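Local coordinates for protein 3-deoxy-D-manno-octulosonate 8-phosphate phosphatase KdsC (Haemophilus influenzae Rd, PDB 1K1E) that catalyses the hydrolysis of 3-deoxy-D-manno-octulosonate 8-phosphate to 3-deoxy-D-manno-octulosonate and inorganic phosphate, a step of lipopolysaccharide biosynthesis, at residues Phe10-Val15 and Glu100-Ile105; Asp16-Asp21 and Ile105-Val110; Asp40-Lys45 and Ala147-Ser152. All coordinates share one frame; numbering follows the deposited sequence.

Contact 1 (Phe10-Val15 and Glu100-Ile105); sequences FVITDV and EQTAYI. With CO (cobalt (II) ion), chain M.
Phe10-Asp14 and Thr102-Ile105 pair as neighbouring parallel strands in the middle of the Rossmann-like sheet of this HAD-clan phosphatase. Their axes lie 4.7 Å apart and 20° from parallel. Five backbone hydrogen bonds zip them together: Phe10 N to Gln101 O, Ala103 N to Phe10 O, Ile12 N to Ala103 O, Ile105 N to Ile12 O and Asp14 N to Ile105 O. The other edge of strand 10-14 bonds to strand 53-58.

On the face carrying Phe10, Ile12, Thr102 and Tyr104, covered by helix 84-95, Thr102 OG1 meets the Phe10 ring in its plane, 3.7 Å from CD2; this hydroxyl also hydrogen-bonds to Thr98 O. The methyl Ile12 CG2, anti to its backbone N, reaches along the CD1-CE1 side of Tyr104 and lies 3.6 Å from CE1. The phenol oxygen Tyr104 OH sits 3.4 Å from Asp14 CB and is engaged by Asp111. On the reverse face Thr13 and Ile105 run side by side, beneath helix 147-158.

At the strand end the metal site begins. Asp14 uses OD2 to bind cobalt, while OD1 forms a salt bridge with Lys84 and lies 2.6 Å from a cobalt-bound water, which can donate to it. Just before the turn, Thr13 OG1 donates to Asp14 O over 2.8 Å, in the carbonyl plane and on a lone pair.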
# COMPACT_ATOMS: atom_id res chain seq x y z
N PHE A 10 23.41 19.19 7.39
CA PHE A 10 22.17 19.50 6.69
C PHE A 10 21.78 18.33 5.80
O PHE A 10 22.59 17.75 5.10
CB PHE A 10 22.44 20.74 5.84
CG PHE A 10 21.22 21.38 5.21
CD1 PHE A 10 19.97 21.43 5.85
CD2 PHE A 10 21.38 22.00 3.95
CE1 PHE A 10 18.87 22.11 5.24
CE2 PHE A 10 20.30 22.68 3.33
CZ PHE A 10 19.06 22.73 3.96
N VAL A 11 20.51 18.02 5.83
CA VAL A 11 19.95 16.93 5.02
C VAL A 11 18.83 17.55 4.23
O VAL A 11 17.93 18.19 4.81
CB VAL A 11 19.38 15.86 5.89
CG1 VAL A 11 18.54 14.84 5.03
CG2 VAL A 11 20.51 15.16 6.58
N ILE A 12 18.90 17.45 2.92
CA ILE A 12 17.83 17.93 2.03
C ILE A 12 17.15 16.65 1.47
O ILE A 12 17.84 15.73 0.93
CB ILE A 12 18.41 18.70 0.81
CG1 ILE A 12 19.08 19.99 1.27
CG2 ILE A 12 17.29 19.03 -0.21
CD1 ILE A 12 19.91 20.56 0.14
N THR A 13 15.83 16.61 1.55
CA THR A 13 15.13 15.46 1.06
C THR A 13 14.07 15.77 -0.01
O THR A 13 13.27 16.72 0.09
CB THR A 13 14.44 14.67 2.24
OG1 THR A 13 13.81 13.50 1.70
CG2 THR A 13 13.35 15.44 2.87
N ASP A 14 14.12 14.98 -1.08
CA ASP A 14 13.11 15.04 -2.11
C ASP A 14 11.84 14.52 -1.40
O ASP A 14 11.89 13.93 -0.32
CB ASP A 14 13.47 14.06 -3.27
CG ASP A 14 12.31 13.82 -4.20
OD1 ASP A 14 11.59 14.79 -4.52
OD2 ASP A 14 12.15 12.68 -4.63
N VAL A 15 10.67 14.77 -1.99
CA VAL A 15 9.45 14.28 -1.38
C VAL A 15 8.84 13.02 -2.00
O VAL A 15 8.81 11.96 -1.38
CB VAL A 15 8.31 15.40 -1.39
CG1 VAL A 15 6.98 14.84 -0.91
CG2 VAL A 15 8.77 16.55 -0.47
N GLU A 100 29.64 20.46 0.97
CA GLU A 100 30.30 19.29 1.53
C GLU A 100 29.65 18.80 2.80
O GLU A 100 29.76 17.62 3.11
CB GLU A 100 31.81 19.53 1.81
CG GLU A 100 32.19 20.79 2.53
CD GLU A 100 33.73 20.88 2.72
OE1 GLU A 100 34.27 22.01 2.98
OE2 GLU A 100 34.40 19.82 2.59
N GLN A 101 28.96 19.68 3.53
CA GLN A 101 28.32 19.29 4.79
C GLN A 101 26.83 18.93 4.60
O GLN A 101 26.09 18.77 5.57
CB GLN A 101 28.41 20.45 5.80
CG GLN A 101 29.77 21.21 5.88
CD GLN A 101 29.75 22.55 6.73
OE1 GLN A 101 28.82 23.39 6.63
NE2 GLN A 101 30.80 22.75 7.53
N THR A 102 26.39 18.86 3.35
CA THR A 102 24.97 18.56 3.07
C THR A 102 24.80 17.19 2.44
O THR A 102 25.66 16.76 1.66
CB THR A 102 24.46 19.56 2.08
OG1 THR A 102 24.67 20.88 2.60
CG2 THR A 102 22.98 19.35 1.80
N ALA A 103 23.70 16.50 2.76
CA ALA A 103 23.43 15.19 2.16
C ALA A 103 22.06 15.30 1.53
O ALA A 103 21.24 16.03 2.02
CB ALA A 103 23.40 14.09 3.21
N TYR A 104 21.82 14.55 0.44
CA TYR A 104 20.56 14.61 -0.29
C TYR A 104 20.03 13.19 -0.43
O TYR A 104 20.81 12.26 -0.54
CB TYR A 104 20.78 15.09 -1.72
CG TYR A 104 19.53 15.41 -2.48
CD1 TYR A 104 18.90 16.67 -2.40
CD2 TYR A 104 18.89 14.41 -3.26
CE1 TYR A 104 17.68 16.93 -3.07
CE2 TYR A 104 17.73 14.68 -3.90
CZ TYR A 104 17.11 15.91 -3.82
OH TYR A 104 15.94 16.12 -4.49
N ILE A 105 18.72 13.04 -0.48
CA ILE A 105 18.16 11.70 -0.68
C ILE A 105 17.10 11.83 -1.75
O ILE A 105 16.18 12.64 -1.62
CB ILE A 105 17.59 11.08 0.67
CG1 ILE A 105 16.93 9.70 0.34
CG2 ILE A 105 16.73 12.11 1.49
CD1 ILE A 105 16.54 8.92 1.67
CO CO M . 11.05 11.90 -6.18
O HOH W 1 9.82 13.70 -6.05
O HOH W 2 9.84 10.89 -7.55
O HOH W 3 12.28 12.91 -7.61

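Contact 2 (Asp16-Asp21 and Ile105-Val110); sequences DGVLTD and IGDDSV. With CO (cobalt (II) ion), chain M.
Gly17 and Asp107 bring their CA atoms to 5.8 Å where the loop after strand 10-14 passes the end of strand 102-106, an irregular loop and a strand end joined through a cobalt ion. Asp16 gives its carbonyl O to the metal and Asp107 its carboxylate OD2, at 2.2 Å from Asp16 O and 2.0 Å from Asp107 OD2. The two oxygens occupy adjacent positions of an octahedron, only 3.1 Å from each other, a closeness that the shared metal probably makes tolerable. Asp14 is the third protein ligand, and each protein oxygen stands opposite a water. Asp14, Asp16 and Val18 fit the DxDx(T/V) signature of HAD phosphatases, which use magnesium at such a site.

Asp107 CG stands between its own backbone N and carbonyl carbon (chi1 69°), which swings the carboxylate in toward Gly17. Its OD1 accepts a hydrogen bond from a cobalt-bound water at 2.7 Å and forms a salt bridge with Arg39 of a neighbouring subunit. Gly17, with positive phi (98°), has no CB to collide with that OD1, which lies 3.5 Å from Gly17 CA. Its N-H is tied back to Thr20 OG1, closing the loop on itself. Asp16 sends its carboxylate away from the metal, to Lys34.

Next to the metal site, Val18 packs against the strand: CG1 lies 3.6 Å from Ile105 CG1, while CG2 presses onto Gly106, a tight 3.5 Å from its CA. The contact thus sits at the carboxyl ends of strands 10-14 and 102-106, with helix 147-158 alongside through Leu19 on Phe148 and Ile105 on Met151.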
# COMPACT_ATOMS: atom_id res chain seq x y z
N ASP A 16 8.37 13.12 -3.23
CA ASP A 16 7.68 11.95 -3.81
C ASP A 16 8.61 10.85 -4.14
O ASP A 16 9.54 11.07 -4.88
CB ASP A 16 6.89 12.38 -5.04
CG ASP A 16 5.83 13.42 -4.68
OD1 ASP A 16 4.95 13.07 -3.86
OD2 ASP A 16 5.94 14.57 -5.16
N GLY A 17 8.38 9.66 -3.59
CA GLY A 17 9.28 8.56 -3.93
C GLY A 17 10.35 8.36 -2.87
O GLY A 17 11.03 7.32 -2.86
N VAL A 18 10.48 9.37 -1.98
CA VAL A 18 11.44 9.30 -0.90
C VAL A 18 10.67 9.35 0.41
O VAL A 18 10.67 8.38 1.14
CB VAL A 18 12.47 10.44 -0.99
CG1 VAL A 18 13.37 10.45 0.21
CG2 VAL A 18 13.34 10.18 -2.24
N LEU A 19 9.97 10.45 0.67
CA LEU A 19 9.16 10.51 1.91
C LEU A 19 7.81 9.81 1.70
O LEU A 19 7.08 9.60 2.65
CB LEU A 19 8.90 11.96 2.30
CG LEU A 19 10.20 12.72 2.64
CD1 LEU A 19 9.72 14.17 3.09
CD2 LEU A 19 10.92 12.00 3.84
N THR A 20 7.50 9.47 0.46
CA THR A 20 6.29 8.75 0.06
C THR A 20 6.74 7.53 -0.80
O THR A 20 7.92 7.43 -1.19
CB THR A 20 5.35 9.58 -0.82
OG1 THR A 20 5.88 9.63 -2.15
CG2 THR A 20 5.16 11.02 -0.25
N ASP A 21 5.82 6.60 -1.10
CA ASP A 21 6.20 5.47 -1.88
C ASP A 21 6.07 5.83 -3.38
O ASP A 21 6.15 4.95 -4.24
CB ASP A 21 5.30 4.28 -1.56
CG ASP A 21 3.84 4.52 -1.90
OD1 ASP A 21 3.46 5.62 -2.33
OD2 ASP A 21 3.06 3.58 -1.72
N ILE A 105 18.72 13.04 -0.48
CA ILE A 105 18.16 11.70 -0.68
C ILE A 105 17.10 11.83 -1.75
O ILE A 105 16.18 12.64 -1.62
CB ILE A 105 17.59 11.08 0.67
CG1 ILE A 105 16.93 9.70 0.34
CG2 ILE A 105 16.73 12.11 1.49
CD1 ILE A 105 16.54 8.92 1.67
N GLY A 106 17.20 11.02 -2.81
CA GLY A 106 16.25 11.17 -3.91
C GLY A 106 15.94 9.82 -4.49
O GLY A 106 16.45 8.79 -4.01
N ASP A 107 15.06 9.84 -5.47
CA ASP A 107 14.65 8.55 -6.10
C ASP A 107 14.61 8.56 -7.63
O ASP A 107 14.39 7.51 -8.22
CB ASP A 107 13.24 8.16 -5.68
CG ASP A 107 12.17 9.09 -6.25
OD1 ASP A 107 11.17 8.64 -6.85
OD2 ASP A 107 12.31 10.31 -6.11
N ASP A 108 14.73 9.73 -8.25
CA ASP A 108 14.57 9.76 -9.72
C ASP A 108 15.49 10.70 -10.47
O ASP A 108 16.34 11.39 -9.85
CB ASP A 108 13.07 10.10 -10.05
CG ASP A 108 12.60 9.50 -11.38
OD1 ASP A 108 11.39 9.72 -11.71
OD2 ASP A 108 13.40 8.80 -12.05
N SER A 109 15.32 10.72 -11.80
CA SER A 109 16.17 11.53 -12.68
C SER A 109 16.26 12.97 -12.26
O SER A 109 17.35 13.57 -12.35
CB SER A 109 15.68 11.43 -14.14
OG SER A 109 15.66 10.03 -14.51
N VAL A 110 15.13 13.53 -11.83
CA VAL A 110 15.07 14.92 -11.39
C VAL A 110 16.09 15.17 -10.29
O VAL A 110 16.54 16.28 -10.14
CB VAL A 110 13.65 15.32 -10.80
CG1 VAL A 110 13.45 16.88 -10.81
CG2 VAL A 110 12.51 14.66 -11.62
CO CO M . 11.05 11.90 -6.18
O HOH W 2 9.84 10.89 -7.55
O HOH W 1 9.82 13.70 -6.05
O HOH W 3 12.28 12.91 -7.61

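Contact 3 (Asp40-Lys45 and Ala147-Ser152); sequences DGLGIK and AFREMS
Asp40, Gly43 and Ile44 of helix 38-49 pack against Phe148, Arg149 and Ser152 of helix 147-158, a close helix-helix contact of the Rossmann-like HAD fold. The axes approach to 7.8 Å at an angle of 32°.

The polar link is made by Asp40, whose carboxylate faces the amino end of helix 147-158. OD1 accepts Arg149 N at 2.9 Å, met on its anti side and 25° out of the carboxylate plane. A water bridges the other oxygen, donating to Asp40 OD2 and accepting from Phe148 N. The dipole of the helix would probably favour the negative charge here. By similarity Asp40 also belongs to the substrate site.

Steric fit centres on Gly43. Lacking a side chain, it lets Arg149 CD come to 3.6 Å from its CA and Ser152 OG to 3.4 Å from the same atom. Arg149, bent at chi2 (52°), then runs beside Leu42, with NH1 at 3.7 Å from Leu42 CB. Its guanidinium forms salt bridges with Asp153 and with Asp108 of a neighbouring subunit, and a hydrogen bond to Arg39 O.

The apolar part is a sandwich. Phe148 CG lies anti to its backbone N, which turns the ring toward helix 38-49 and the sheet, where it also touches Val11 and Thr13; Met151 CE rests on one face, 3.4 Å above the plane, and on the opposite face Ile44 CG1 lies 3.4 Å from Phe148 CE2.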
# COMPACT_ATOMS: atom_id res chain seq x y z
N ASP A 40 10.04 8.03 9.45
CA ASP A 40 10.82 9.10 8.83
C ASP A 40 10.65 10.42 9.67
O ASP A 40 11.60 11.20 9.87
CB ASP A 40 10.29 9.41 7.43
CG ASP A 40 10.68 8.34 6.37
OD1 ASP A 40 11.67 7.63 6.60
OD2 ASP A 40 10.05 8.24 5.30
N GLY A 41 9.41 10.70 10.04
CA GLY A 41 9.15 11.90 10.78
C GLY A 41 9.94 11.87 12.07
O GLY A 41 10.45 12.90 12.48
N LEU A 42 10.04 10.74 12.74
CA LEU A 42 10.85 10.73 13.94
C LEU A 42 12.35 10.91 13.62
O LEU A 42 13.08 11.56 14.36
CB LEU A 42 10.65 9.43 14.72
CG LEU A 42 11.45 9.32 16.01
CD1 LEU A 42 11.02 10.50 16.89
CD2 LEU A 42 11.21 8.01 16.70
N GLY A 43 12.80 10.36 12.49
CA GLY A 43 14.19 10.52 12.10
C GLY A 43 14.48 12.01 11.86
O GLY A 43 15.61 12.51 12.16
N ILE A 44 13.53 12.70 11.24
CA ILE A 44 13.68 14.11 10.93
C ILE A 44 13.83 14.87 12.24
O ILE A 44 14.72 15.71 12.36
CB ILE A 44 12.45 14.58 10.14
CG1 ILE A 44 12.63 14.17 8.66
CG2 ILE A 44 12.28 16.07 10.20
CD1 ILE A 44 11.29 14.19 7.89
N LYS A 45 12.99 14.56 13.24
CA LYS A 45 13.10 15.28 14.51
C LYS A 45 14.44 14.96 15.18
O LYS A 45 15.02 15.82 15.86
CB LYS A 45 11.99 14.90 15.51
CG LYS A 45 10.58 15.04 14.95
CD LYS A 45 10.37 16.45 14.39
CE LYS A 45 10.50 17.56 15.47
NZ LYS A 45 10.51 18.94 14.84
N ALA A 147 12.89 4.94 4.32
CA ALA A 147 14.23 5.09 3.77
C ALA A 147 14.92 6.34 4.36
O ALA A 147 16.12 6.38 4.50
CB ALA A 147 14.13 5.21 2.29
N PHE A 148 14.14 7.37 4.63
CA PHE A 148 14.71 8.56 5.24
C PHE A 148 15.28 8.19 6.59
O PHE A 148 16.44 8.56 6.97
CB PHE A 148 13.66 9.65 5.38
CG PHE A 148 14.24 10.92 5.90
CD1 PHE A 148 14.55 11.96 5.02
CD2 PHE A 148 14.58 11.05 7.26
CE1 PHE A 148 15.22 13.15 5.48
CE2 PHE A 148 15.25 12.24 7.70
CZ PHE A 148 15.56 13.29 6.79
N ARG A 149 14.50 7.46 7.36
CA ARG A 149 14.92 7.02 8.70
C ARG A 149 16.16 6.14 8.64
O ARG A 149 17.03 6.23 9.49
CB ARG A 149 13.79 6.24 9.36
CG ARG A 149 14.09 5.82 10.79
CD ARG A 149 14.54 6.94 11.70
NE ARG A 149 14.77 6.40 13.06
CZ ARG A 149 13.81 6.18 13.93
NH1 ARG A 149 12.54 6.45 13.62
NH2 ARG A 149 14.12 5.67 15.10
N GLU A 150 16.26 5.28 7.62
CA GLU A 150 17.48 4.45 7.45
C GLU A 150 18.73 5.35 7.36
O GLU A 150 19.75 5.13 8.03
CB GLU A 150 17.36 3.61 6.18
CG GLU A 150 18.56 2.71 5.97
CD GLU A 150 18.37 1.79 4.76
OE1 GLU A 150 19.32 1.18 4.40
OE2 GLU A 150 17.25 1.74 4.17
N MET A 151 18.61 6.39 6.53
CA MET A 151 19.64 7.37 6.34
C MET A 151 19.87 8.18 7.63
O MET A 151 21.01 8.32 8.08
CB MET A 151 19.25 8.33 5.19
CG MET A 151 20.32 9.46 4.96
SD MET A 151 19.59 10.73 3.91
CE MET A 151 18.05 11.31 4.88
N SER A 152 18.82 8.74 8.24
CA SER A 152 19.11 9.53 9.47
C SER A 152 19.79 8.71 10.54
O SER A 152 20.72 9.17 11.21
CB SER A 152 17.86 10.21 10.05
OG SER A 152 16.85 9.28 10.36
O HOH W 4 11.14 6.91 3.54

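In the fold
Contacts 1 and 2 follow directly on one another along strand 102-106, share Ile105 and meet at the cobalt ion; their centres are 12 Å apart. Contact 3 lies on one side of the sheet, 12 Å from the centre of contact 1 and 14 Å from that of contact 2, and touches both through helix 147-158. Along the chain the order is 10-15, 16-21, 40-45, 100-105, 105-110 and 147-152, so all three first segments precede all three second ones and every pair of contacts interleaves. Paired strands, metal-bearing loops and packed helices thereby join distant parts of the sequence into one compact domain, with the metal site at the carboxyl ends of the two strands.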